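Local coordinates for periplasmic protein TorT (Vibrio parahaemolyticus, PDB 3O1I), which probably binds trimethylamine N-oxide in the periplasm and, in complex with the sensor histidine kinase TorS, passes the signal to that receptor, at residues 108-113 with 269-275; 127-133 with 161-167; 183-187 with 207-211. The contacts are given in a common frame with arbitrary orientation. Residue numbers count along the deposited sequence, not the author numbering.

Interaction 1: residues 108-113 with 269-275; sequences KGEVGV and YEKQASP
Tyr-269 lays its ring beside the backbone of Lys-108 and Gly-109, its CA-to-CB bond directed toward residues 108-113. With chi1 near +69° (p) and chi2 near 77°, its OH donates a very short hydrogen bond of 2.4 Å to Lys-108 O, while Tyr-269 CE1 sits 4.0 Å from Gly-109 CA. A beta carbon on Gly-109 would come about 3.0 Å from Tyr-269 CE1, so glycine suits the place. The two segments then run side by side in parallel, pairing Gly-109 with Lys-271, Glu-110 with Gln-272, Val-111 with Ala-273 and Gly-112 with Ser-274, at CA separations of 4.5 to 5.1 Å. Both chains are largely extended, except at Lys-108 (-112/-22) and Lys-271 (-57/-60). Glu-110 N donates to Lys-271 O at 2.8 Å, and Gly-112 N more weakly to Ala-273 O at 3.1 Å. CA-H...O contacts fill in: Gln-272 CA to Glu-110 O at 3.4 Å, Val-111 CA to Ala-273 O at 3.1 Å. Gly-112, at 159/125, adopts angles open to glycine alone. Val-113 (t) closes the far end, its CG2 3.6 Å from Pro-275 CD. An irregular loop after helix 249-263 thus runs along the edge strand 107-110 of the five-stranded parallel sheet. Because main-chain atoms and one phenol carry the polar bonds, the pairing depends mainly on backbone shape; Lys-271 and Gln-272 side chains add contact area but no polar bond across the segments.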
loop_
_atom_site.group_PDB
_atom_site.type_symbol
_atom_site.label_atom_id
_atom_site.label_comp_id
_atom_site.label_asym_id
_atom_site.label_seq_id
_atom_site.Cartn_x
_atom_site.Cartn_y
_atom_site.Cartn_z
ATOM N N LYS D 108 29.551 -31.052 4.791
ATOM C CA LYS D 108 30.652 -31.485 5.641
ATOM C C LYS D 108 30.248 -31.533 7.110
ATOM O O LYS D 108 30.865 -32.234 7.917
ATOM C CB LYS D 108 31.843 -30.536 5.464
ATOM C CG LYS D 108 32.265 -30.314 4.009
ATOM C CD LYS D 108 32.593 -31.627 3.296
ATOM C CE LYS D 108 32.885 -31.402 1.817
ATOM N NZ LYS D 108 32.958 -32.680 1.054
ATOM N N GLY D 109 29.207 -30.776 7.443
ATOM C CA GLY D 109 28.704 -30.719 8.806
ATOM C C GLY D 109 27.305 -30.121 8.834
ATOM O O GLY D 109 26.961 -29.311 7.971
ATOM N N GLU D 110 26.493 -30.511 9.813
ATOM C CA GLU D 110 25.133 -29.993 9.904
ATOM C C GLU D 110 24.554 -30.019 11.304
ATOM O O GLU D 110 24.563 -31.053 11.964
ATOM C CB GLU D 110 24.206 -30.767 8.962
ATOM C CG GLU D 110 24.482 -32.247 8.888
ATOM C CD GLU D 110 23.262 -33.033 8.475
ATOM O OE1 GLU D 110 22.381 -33.238 9.333
ATOM O OE2 GLU D 110 23.169 -33.436 7.298
ATOM N N VAL D 111 24.053 -28.869 11.746
ATOM C CA VAL D 111 23.430 -28.745 13.053
ATOM C C VAL D 111 21.925 -28.798 12.826
ATOM O O VAL D 111 21.452 -28.528 11.726
ATOM C CB VAL D 111 23.828 -27.416 13.756
ATOM C CG1 VAL D 111 24.604 -26.542 12.808
ATOM C CG2 VAL D 111 22.593 -26.680 14.270
ATOM N N GLY D 112 21.174 -29.163 13.855
ATOM C CA GLY D 112 19.736 -29.245 13.699
ATOM C C GLY D 112 19.082 -30.122 14.743
ATOM O O GLY D 112 19.427 -31.292 14.907
ATOM N N VAL D 113 18.118 -29.547 15.443
ATOM C CA VAL D 113 17.391 -30.246 16.490
ATOM C C VAL D 113 16.130 -30.945 15.988
ATOM O O VAL D 113 15.245 -30.303 15.440
ATOM C CB VAL D 113 16.987 -29.257 17.588
ATOM C CG1 VAL D 113 16.139 -29.947 18.631
ATOM C CG2 VAL D 113 18.234 -28.640 18.201
ATOM N N TYR D 269 35.272 -31.246 14.823
ATOM C CA TYR D 269 33.957 -30.638 15.003
ATOM C C TYR D 269 32.926 -31.756 14.878
ATOM O O TYR D 269 33.155 -32.730 14.158
ATOM C CB TYR D 269 33.717 -29.560 13.929
ATOM C CG TYR D 269 33.544 -30.086 12.513
ATOM C CD1 TYR D 269 32.345 -30.681 12.108
ATOM C CD2 TYR D 269 34.581 -29.998 11.582
ATOM C CE1 TYR D 269 32.183 -31.173 10.814
ATOM C CE2 TYR D 269 34.430 -30.488 10.286
ATOM C CZ TYR D 269 33.229 -31.075 9.909
ATOM O OH TYR D 269 33.078 -31.568 8.632
ATOM N N GLU D 270 31.801 -31.640 15.576
ATOM C CA GLU D 270 30.785 -32.680 15.489
ATOM C C GLU D 270 30.119 -32.614 14.126
ATOM O O GLU D 270 29.571 -31.583 13.749
ATOM C CB GLU D 270 29.740 -32.512 16.595
ATOM C CG GLU D 270 28.610 -33.536 16.535
ATOM C CD GLU D 270 29.108 -34.980 16.520
ATOM O OE1 GLU D 270 29.625 -35.454 17.560
ATOM O OE2 GLU D 270 28.980 -35.640 15.464
ATOM N N LYS D 271 30.182 -33.715 13.384
ATOM C CA LYS D 271 29.582 -33.770 12.059
ATOM C C LYS D 271 28.096 -33.438 12.110
ATOM O O LYS D 271 27.642 -32.491 11.474
ATOM C CB LYS D 271 29.769 -35.156 11.442
ATOM C CG LYS D 271 29.146 -35.303 10.058
ATOM C CD LYS D 271 29.117 -36.755 9.600
ATOM C CE LYS D 271 30.521 -37.321 9.441
ATOM N NZ LYS D 271 30.508 -38.754 9.029
ATOM N N GLN D 272 27.333 -34.222 12.863
ATOM C CA GLN D 272 25.903 -33.983 12.979
ATOM C C GLN D 272 25.571 -33.527 14.397
ATOM O O GLN D 272 25.143 -34.323 15.231
ATOM C CB GLN D 272 25.122 -35.254 12.645
ATOM C CG GLN D 272 25.562 -35.939 11.373
ATOM C CD GLN D 272 24.625 -37.059 10.966
ATOM O OE1 GLN D 272 23.894 -37.608 11.793
ATOM N NE2 GLN D 272 24.649 -37.411 9.687
ATOM N N ALA D 273 25.779 -32.242 14.663
ATOM C CA ALA D 273 25.510 -31.676 15.977
ATOM C C ALA D 273 24.059 -31.202 16.155
ATOM O O ALA D 273 23.329 -30.982 15.184
ATOM C CB ALA D 273 26.471 -30.541 16.243
ATOM N N SER D 274 23.663 -31.046 17.416
ATOM C CA SER D 274 22.311 -30.633 17.784
ATOM C C SER D 274 22.233 -30.417 19.293
ATOM O O SER D 274 22.345 -31.364 20.057
ATOM C CB SER D 274 21.308 -31.719 17.360
ATOM O OG SER D 274 21.696 -33.008 17.816
ATOM N N PRO D 275 22.023 -29.168 19.740
ATOM C CA PRO D 275 21.943 -28.901 21.179
ATOM C C PRO D 275 20.877 -29.755 21.850
ATOM O O PRO D 275 20.085 -30.439 21.185
ATOM C CB PRO D 275 21.599 -27.412 21.245
ATOM C CG PRO D 275 22.096 -26.877 19.950
ATOM C CD PRO D 275 21.667 -27.959 18.986
#

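Interaction 2: residues 127-133 with 161-167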
loop_
_atom_site.group_PDB
_atom_site.type_symbol
_atom_site.label_atom_id
_atom_site.label_comp_id
_atom_site.label_asym_id
_atom_site.label_seq_id
_atom_site.Cartn_x
_atom_site.Cartn_y
_atom_site.Cartn_z
ATOM N N ALA D 127 1.015 -34.443 30.042
ATOM C CA ALA D 127 0.674 -35.806 30.443
ATOM C C ALA D 127 1.081 -36.005 31.904
ATOM O O ALA D 127 0.610 -36.919 32.579
ATOM C CB ALA D 127 1.402 -36.802 29.556
ATOM N N GLU D 128 1.963 -35.127 32.373
ATOM C CA GLU D 128 2.482 -35.167 33.732
ATOM C C GLU D 128 1.655 -34.252 34.615
ATOM O O GLU D 128 1.751 -34.284 35.837
ATOM C CB GLU D 128 3.945 -34.708 33.722
ATOM C CG GLU D 128 4.615 -34.623 35.090
ATOM C CD GLU D 128 6.080 -34.203 35.001
ATOM O OE1 GLU D 128 6.365 -33.154 34.379
ATOM O OE2 GLU D 128 6.944 -34.919 35.557
ATOM N N ARG D 129 0.838 -33.433 33.974
ATOM C CA ARG D 129 -0.016 -32.487 34.673
ATOM C C ARG D 129 -1.437 -33.049 34.686
ATOM O O ARG D 129 -2.300 -32.593 35.431
ATOM C CB ARG D 129 0.023 -31.150 33.931
ATOM C CG ARG D 129 -0.656 -29.992 34.633
ATOM C CD ARG D 129 -0.957 -28.873 33.638
ATOM N NE ARG D 129 -1.432 -27.656 34.289
ATOM C CZ ARG D 129 -0.686 -26.920 35.102
ATOM N NH1 ARG D 129 0.559 -27.288 35.351
ATOM N NH2 ARG D 129 -1.179 -25.826 35.667
ATOM N N HIS D 130 -1.663 -34.053 33.847
ATOM C CA HIS D 130 -2.966 -34.687 33.725
ATOM C C HIS D 130 -2.832 -36.171 33.457
ATOM O O HIS D 130 -3.251 -36.678 32.411
ATOM C CB HIS D 130 -3.762 -34.022 32.611
ATOM C CG HIS D 130 -4.293 -32.681 32.989
ATOM N ND1 HIS D 130 -5.350 -32.525 33.858
ATOM C CD2 HIS D 130 -3.876 -31.433 32.670
ATOM C CE1 HIS D 130 -5.563 -31.237 34.059
ATOM N NE2 HIS D 130 -4.682 -30.553 33.351
ATOM N N PRO D 131 -2.235 -36.893 34.410
ATOM C CA PRO D 131 -2.035 -38.336 34.290
ATOM C C PRO D 131 -3.342 -39.059 34.019
ATOM O O PRO D 131 -4.414 -38.587 34.405
ATOM C CB PRO D 131 -1.434 -38.707 35.641
ATOM C CG PRO D 131 -0.649 -37.467 35.996
ATOM C CD PRO D 131 -1.632 -36.381 35.654
ATOM N N LYS D 132 -3.245 -40.201 33.348
ATOM C CA LYS D 132 -4.422 -40.992 33.037
ATOM C C LYS D 132 -5.309 -41.062 34.269
ATOM O O LYS D 132 -4.851 -41.402 35.361
ATOM C CB LYS D 132 -4.025 -42.410 32.612
ATOM C CG LYS D 132 -5.206 -43.294 32.240
ATOM C CD LYS D 132 -5.961 -42.707 31.059
ATOM C CE LYS D 132 -7.298 -43.389 30.850
ATOM N NZ LYS D 132 -8.064 -42.745 29.745
ATOM N N GLY D 133 -6.578 -40.720 34.088
ATOM C CA GLY D 133 -7.516 -40.757 35.190
ATOM C C GLY D 133 -7.643 -39.421 35.883
ATOM O O GLY D 133 -8.702 -39.093 36.402
ATOM N N ALA D 161 4.126 -38.517 23.566
ATOM C CA ALA D 161 4.173 -38.080 24.952
ATOM C C ALA D 161 2.800 -37.864 25.588
ATOM O O ALA D 161 2.693 -37.771 26.808
ATOM C CB ALA D 161 4.987 -36.801 25.053
ATOM N N ILE D 162 1.752 -37.798 24.774
ATOM C CA ILE D 162 0.401 -37.545 25.280
ATOM C C ILE D 162 -0.551 -38.736 25.209
ATOM O O ILE D 162 -1.590 -38.732 25.866
ATOM C CB ILE D 162 -0.258 -36.356 24.491
ATOM C CG1 ILE D 162 0.461 -35.043 24.806
ATOM C CG2 ILE D 162 -1.737 -36.229 24.830
ATOM C CD1 ILE D 162 0.163 -34.483 26.177
ATOM N N LYS D 163 -0.198 -39.768 24.451
ATOM C CA LYS D 163 -1.119 -40.891 24.276
ATOM C C LYS D 163 -1.670 -41.625 25.491
ATOM O O LYS D 163 -2.891 -41.721 25.644
ATOM C CB LYS D 163 -0.553 -41.907 23.277
ATOM C CG LYS D 163 0.480 -42.880 23.796
ATOM C CD LYS D 163 0.725 -43.923 22.719
ATOM C CE LYS D 163 1.688 -44.999 23.156
ATOM N NZ LYS D 163 1.880 -45.981 22.055
ATOM N N ASN D 164 -0.805 -42.147 26.354
ATOM C CA ASN D 164 -1.305 -42.871 27.514
ATOM C C ASN D 164 -1.519 -41.964 28.719
ATOM O O ASN D 164 -0.767 -41.998 29.691
ATOM C CB ASN D 164 -0.366 -44.029 27.869
ATOM C CG ASN D 164 -0.281 -45.079 26.761
ATOM O OD1 ASN D 164 -1.301 -45.558 26.260
ATOM N ND2 ASN D 164 0.940 -45.445 26.384
ATOM N N SER D 165 -2.562 -41.149 28.637
ATOM C CA SER D 165 -2.909 -40.225 29.704
ATOM C C SER D 165 -4.329 -39.722 29.464
ATOM O O SER D 165 -4.975 -40.116 28.492
ATOM C CB SER D 165 -1.923 -39.056 29.740
ATOM O OG SER D 165 -1.824 -38.431 28.477
ATOM N N ASP D 166 -4.817 -38.857 30.346
ATOM C CA ASP D 166 -6.173 -38.338 30.210
ATOM C C ASP D 166 -6.239 -36.954 29.565
ATOM O O ASP D 166 -6.794 -36.005 30.120
ATOM C CB ASP D 166 -6.866 -38.346 31.580
ATOM C CG ASP D 166 -7.913 -39.453 31.694
ATOM O OD1 ASP D 166 -7.728 -40.525 31.075
ATOM O OD2 ASP D 166 -8.920 -39.253 32.409
ATOM N N ILE D 167 -5.666 -36.862 28.372
ATOM C CA ILE D 167 -5.648 -35.628 27.609
ATOM C C ILE D 167 -6.278 -35.916 26.253
ATOM O O ILE D 167 -5.796 -36.772 25.511
ATOM C CB ILE D 167 -4.203 -35.123 27.435
ATOM C CG1 ILE D 167 -3.727 -34.525 28.757
ATOM C CG2 ILE D 167 -4.123 -34.112 26.305
ATOM C CD1 ILE D 167 -2.308 -34.090 28.747
#
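Two helix-to-strand connections of one alpha/beta lobe meet here: the loop leading from helix 116-127 to strand 137-142, and the turn by which helix 152-163 enters strand 167-172. Ala-127, at the end of its helix, directs CB toward the turn, 3.2 Å from Ala-161 O and 3.8 Å from Ser-165 OG; a methyl is about all this tight spot admits. Ile-162 CD1 lies 4.3 Å from Ala-127 CB, and Ile-167 CD1 reaches within 3.6 Å of Ala-127 N, so both isoleucines pack against the end of helix 116-127. Ser-165 turns its OG back to donate to Ile-162 O at 2.6 Å, satisfying a carbonyl at the end of the helix, while Asn-164 centres an inverse gamma turn that reverses the chain. Across the gap, Asp-166 N gives a weak hydrogen bond to His-130 O at 3.4 Å. His-130 CB packs 3.9 Å from Ile-167 CG1, while its ring NE2 is bound to Tyr-197 on strand 197-200. At the surface, the long arm of Lys-132 forms a salt bridge from NZ to Asp-166 OD1 at 2.6 Å, although the position of that oxygen is less certain. Gly-133, at 94/-31, takes a conformation where a side chain would jam against the preceding carbonyl. Asp-166 also pairs through its backbone with Thr-137, so the turn leads into neighbouring parallel strands, as in the Rossmann-like lobes of periplasmic binding proteins.

Interaction 3: residues 183-187 with 207-211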
loop_
_atom_site.group_PDB
_atom_site.type_symbol
_atom_site.label_atom_id
_atom_site.label_comp_id
_atom_site.label_asym_id
_atom_site.label_seq_id
_atom_site.Cartn_x
_atom_site.Cartn_y
_atom_site.Cartn_z
ATOM N N ARG D 183 -4.332 -15.615 15.309
ATOM C CA ARG D 183 -5.227 -14.927 16.234
ATOM C C ARG D 183 -6.623 -15.404 15.929
ATOM O O ARG D 183 -7.381 -15.785 16.822
ATOM C CB ARG D 183 -5.174 -13.407 16.049
ATOM C CG ARG D 183 -6.192 -12.683 16.920
ATOM C CD ARG D 183 -6.198 -11.179 16.704
ATOM N NE ARG D 183 -5.211 -10.483 17.527
ATOM C CZ ARG D 183 -3.904 -10.492 17.298
ATOM N NH1 ARG D 183 -3.419 -11.169 16.266
ATOM N NH2 ARG D 183 -3.086 -9.816 18.091
ATOM N N ASN D 184 -6.952 -15.370 14.644
ATOM C CA ASN D 184 -8.251 -15.809 14.168
ATOM C C ASN D 184 -8.485 -17.256 14.621
ATOM O O ASN D 184 -9.583 -17.624 15.033
ATOM C CB ASN D 184 -8.297 -15.699 12.639
ATOM C CG ASN D 184 -9.623 -16.140 12.063
ATOM O OD1 ASN D 184 -10.647 -15.474 12.234
ATOM N ND2 ASN D 184 -9.614 -17.280 11.379
ATOM N N LEU D 185 -7.439 -18.072 14.553
ATOM C CA LEU D 185 -7.551 -19.463 14.970
ATOM C C LEU D 185 -7.745 -19.607 16.476
ATOM O O LEU D 185 -8.417 -20.525 16.952
ATOM C CB LEU D 185 -6.312 -20.246 14.544
ATOM C CG LEU D 185 -6.291 -20.691 13.086
ATOM C CD1 LEU D 185 -5.121 -21.649 12.869
ATOM C CD2 LEU D 185 -7.609 -21.379 12.753
ATOM N N VAL D 186 -7.148 -18.695 17.229
ATOM C CA VAL D 186 -7.264 -18.730 18.672
ATOM C C VAL D 186 -8.678 -18.334 19.061
ATOM O O VAL D 186 -9.320 -19.010 19.867
ATOM C CB VAL D 186 -6.247 -17.764 19.333
ATOM C CG1 VAL D 186 -6.606 -17.545 20.785
ATOM C CG2 VAL D 186 -4.838 -18.332 19.229
ATOM N N GLN D 187 -9.155 -17.238 18.465
ATOM C CA GLN D 187 -10.492 -16.711 18.735
ATOM C C GLN D 187 -11.521 -17.798 18.529
ATOM O O GLN D 187 -12.392 -17.999 19.375
ATOM C CB GLN D 187 -10.812 -15.522 17.824
ATOM C CG GLN D 187 -9.775 -14.409 17.856
ATOM C CD GLN D 187 -10.094 -13.286 16.874
ATOM O OE1 GLN D 187 -10.636 -13.531 15.782
ATOM N NE2 GLN D 187 -9.745 -12.050 17.248
ATOM N N ALA D 207 -0.346 -14.712 20.419
ATOM C CA ALA D 207 -1.669 -14.169 20.110
ATOM C C ALA D 207 -2.641 -14.568 21.217
ATOM O O ALA D 207 -3.418 -13.734 21.693
ATOM C CB ALA D 207 -2.165 -14.710 18.755
ATOM N N ALA D 208 -2.603 -15.841 21.618
ATOM C CA ALA D 208 -3.477 -16.326 22.680
ATOM C C ALA D 208 -3.300 -15.488 23.954
ATOM O O ALA D 208 -4.270 -15.203 24.659
ATOM C CB ALA D 208 -3.194 -17.788 22.964
ATOM N N ILE D 209 -2.067 -15.084 24.243
ATOM C CA ILE D 209 -1.824 -14.274 25.424
ATOM C C ILE D 209 -2.664 -13.004 25.386
ATOM O O ILE D 209 -3.288 -12.644 26.378
ATOM C CB ILE D 209 -0.341 -13.883 25.561
ATOM C CG1 ILE D 209 0.505 -15.150 25.718
ATOM C CG2 ILE D 209 -0.152 -12.942 26.756
ATOM C CD1 ILE D 209 1.987 -14.900 25.648
ATOM N N SER D 210 -2.703 -12.318 24.252
ATOM C CA SER D 210 -3.500 -11.097 24.193
ATOM C C SER D 210 -4.980 -11.386 24.056
ATOM O O SER D 210 -5.818 -10.638 24.564
ATOM C CB SER D 210 -3.049 -10.216 23.041
ATOM O OG SER D 210 -1.850 -9.555 23.379
ATOM N N GLU D 211 -5.298 -12.480 23.376
ATOM C CA GLU D 211 -6.683 -12.844 23.165
ATOM C C GLU D 211 -7.370 -13.333 24.417
ATOM O O GLU D 211 -8.544 -13.061 24.608
ATOM C CB GLU D 211 -6.795 -13.875 22.036
ATOM C CG GLU D 211 -6.474 -13.287 20.652
ATOM C CD GLU D 211 -7.333 -12.067 20.318
ATOM O OE1 GLU D 211 -8.557 -12.235 20.173
ATOM O OE2 GLU D 211 -6.794 -10.942 20.203
#
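This is a buried helix-helix contact between helices 179-192 and 202-214, which also faces the TorS chain. The short segments cross at -51°, with their axes 9.3 Å apart at closest approach. Small residues permit this: Ala-207 CB meets Arg-183 CA at 4.0 Å, and Val-186, pointing toward the other helix, puts CG1 3.9 Å from both Ala-208 CA and Glu-211 CB. Glu-211 is the polar centre. Glu-211 OE1 accepts a hydrogen bond from Gln-187 NE2 at 3.2 Å, while Glu-211 OE2 forms a salt bridge with Arg-183 NE at 3.1 Å, weak as a hydrogen bond because of its bent angle. A carboxylate suits a site where a cation and an amide converge. Arg-183 is shared: its guanidinium also forms salt bridges with Glu-180 and, more strongly, Asp-158 of TorS, and Ser-210 bonds to the backbone of Glu-154 of TorS. Ala-208 and Ile-209 of helix 202-214 also pack on Leu-223 of strand 222-225, Leu-185 of helix 179-192 packs on Phe-173 and Ala-175, and TorS touches both helices.

How the interactions relate
Interactions 2 and 3 belong to the lobe built on the four-stranded sheet, whereas interaction 1 lies on the edge of the five-stranded sheet in the other; its segments span a stretch of sequence containing both other contacts. Centres are 33 Å (1 to 2), 36 Å (1 to 3) and 25 Å (2 to 3) apart, and none touch. Burial rises from the surface contact of interaction 2 through the partly buried interaction 1 to the buried interaction 3. Chemistry follows place: main-chain bonding dominates along the strand edge, interaction 2 mixes small apolar packing with a surface salt bridge, and interaction 3 uses side-chain charge. Only interaction 3 involves TorS.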